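Local coordinates for tyrosine specific protein phosphatase (Trypanosoma cruzi, PDB 4AZ1) that probably hydrolyses phosphotyrosine in proteins, acting as a protein tyrosine phosphatase, at residues Ile153-Pro157 with Gly158-Glu162. Residues are numbered along the deposited sequence; the frame is centred on the assembly and turned at random.
Sequences ISEDP and GKAYE
From D156 to K159 the chain folds through a type I beta turn, closed by the hydrogen bond from K159 N to D156 O (3.1 Å). The side chain of D156 adds a second bond within the turn: D156 OD1 accepts the amide of G158, with G158 N at 2.9 Å and an N-H...O angle of 158°, on the anti side of the carboxylate and slightly out of its plane. This is an Asx turn superposed on the beta turn, and it limits the rotation of the D156 carboxylate. CG lies anti to the backbone N (chi1 -169°), which holds it beside the carbonyl carbon and brings OD1 to the amide of G158. The turn lies in the short loop that interrupts strand 151-164 of the central mixed sheet, between strands 142-145 and 169-177; on either side of the break, D156 and E162 keep backbone hydrogen bonds to strand 169-177, with Y173 and R171. Just ahead of the turn, the extended side chain of E155 reaches across to Y161 and lays its carboxylate over one face of the Y161 ring. The two planes are 26° apart. E155 CD sits 3.7 Å above the plane of the Y161 ring, displaced toward its rim. E155 OE2 also accepts a weak hydrogen bond from Y161 N (3.3 Å). At the far end of that ring, the hydroxyl is anchored by a hydrogen bond to P135 O.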
loop_
_atom_site.group_PDB
_atom_site.type_symbol
_atom_site.label_atom_id
_atom_site.label_comp_id
_atom_site.label_asym_id
_atom_site.label_seq_id
_atom_site.Cartn_x
_atom_site.Cartn_y
_atom_site.Cartn_z
ATOM N N ILE A 153 -9.273 -0.385 -6.512
ATOM C CA ILE A 153 -9.597 0.929 -7.062
ATOM C C ILE A 153 -9.607 0.841 -8.598
ATOM O O ILE A 153 -8.713 0.231 -9.209
ATOM C CB ILE A 153 -8.660 2.031 -6.484
ATOM C CG1 ILE A 153 -8.968 3.406 -7.089
ATOM C CG2 ILE A 153 -7.219 1.668 -6.672
ATOM C CD1 ILE A 153 -8.132 4.544 -6.434
ATOM N N SER A 154 -10.642 1.404 -9.220
ATOM C CA SER A 154 -10.870 1.185 -10.643
ATOM C C SER A 154 -11.177 2.482 -11.349
ATOM O O SER A 154 -11.639 3.448 -10.730
ATOM C CB SER A 154 -12.058 0.240 -10.872
ATOM O OG SER A 154 -12.001 -0.885 -10.026
ATOM N N GLU A 155 -10.945 2.497 -12.657
ATOM C CA GLU A 155 -11.360 3.618 -13.477
ATOM C C GLU A 155 -12.878 3.538 -13.640
ATOM O O GLU A 155 -13.410 2.465 -13.880
ATOM C CB GLU A 155 -10.663 3.574 -14.839
ATOM C CG GLU A 155 -11.053 4.739 -15.749
ATOM C CD GLU A 155 -10.105 4.940 -16.919
ATOM O OE1 GLU A 155 -9.215 4.074 -17.131
ATOM O OE2 GLU A 155 -10.260 5.972 -17.623
ATOM N N ASP A 156 -13.571 4.660 -13.469
ATOM C CA ASP A 156 -15.023 4.681 -13.641
ATOM C C ASP A 156 -15.360 4.340 -15.091
ATOM O O ASP A 156 -14.962 5.065 -16.009
ATOM C CB ASP A 156 -15.583 6.055 -13.247
ATOM C CG ASP A 156 -17.112 6.076 -13.149
ATOM O OD1 ASP A 156 -17.801 5.459 -14.007
ATOM O OD2 ASP A 156 -17.623 6.730 -12.208
ATOM N N PRO A 157 -16.075 3.214 -15.307
ATOM C CA PRO A 157 -16.372 2.725 -16.660
ATOM C C PRO A 157 -17.190 3.712 -17.484
ATOM O O PRO A 157 -17.160 3.646 -18.716
ATOM C CB PRO A 157 -17.226 1.468 -16.414
ATOM C CG PRO A 157 -16.908 1.041 -15.032
ATOM C CD PRO A 157 -16.544 2.285 -14.261
ATOM N N GLY A 158 -17.926 4.594 -16.817
ATOM C CA GLY A 158 -18.816 5.494 -17.525
ATOM C C GLY A 158 -18.317 6.923 -17.504
ATOM O O GLY A 158 -19.084 7.858 -17.733
ATOM N N LYS A 159 -17.026 7.094 -17.232
ATOM C CA LYS A 159 -16.442 8.423 -17.175
ATOM C C LYS A 159 -14.920 8.334 -17.283
ATOM O O LYS A 159 -14.246 8.037 -16.299
ATOM C CB LYS A 159 -16.854 9.099 -15.867
ATOM C CG LYS A 159 -16.944 10.608 -15.929
ATOM C CD LYS A 159 -17.605 11.152 -14.671
ATOM C CE LYS A 159 -17.649 12.670 -14.688
ATOM N NZ LYS A 159 -18.171 13.214 -13.406
ATOM N N ALA A 160 -14.383 8.609 -18.472
ATOM C CA ALA A 160 -12.943 8.480 -18.736
ATOM C C ALA A 160 -12.070 9.566 -18.084
ATOM O O ALA A 160 -12.554 10.654 -17.738
ATOM C CB ALA A 160 -12.688 8.432 -20.234
ATOM N N TYR A 161 -10.780 9.264 -17.931
ATOM C CA TYR A 161 -9.815 10.233 -17.410
ATOM C C TYR A 161 -9.814 11.457 -18.317
ATOM O O TYR A 161 -9.881 11.314 -19.535
ATOM C CB TYR A 161 -8.402 9.656 -17.438
ATOM C CG TYR A 161 -8.038 8.668 -16.348
ATOM C CD1 TYR A 161 -8.970 8.235 -15.409
ATOM C CD2 TYR A 161 -6.742 8.158 -16.272
ATOM C CE1 TYR A 161 -8.614 7.320 -14.413
ATOM C CE2 TYR A 161 -6.374 7.245 -15.290
ATOM C CZ TYR A 161 -7.314 6.826 -14.365
ATOM O OH TYR A 161 -6.946 5.921 -13.390
ATOM N N GLU A 162 -9.730 12.655 -17.739
ATOM C CA GLU A 162 -9.667 13.877 -18.552
ATOM C C GLU A 162 -8.303 14.546 -18.412
ATOM O O GLU A 162 -7.799 14.710 -17.303
ATOM C CB GLU A 162 -10.778 14.852 -18.155
ATOM C CG GLU A 162 -12.185 14.269 -18.297
ATOM C CD GLU A 162 -13.259 15.194 -17.745
ATOM O OE1 GLU A 162 -12.907 16.306 -17.292
ATOM O OE2 GLU A 162 -14.452 14.811 -17.764
#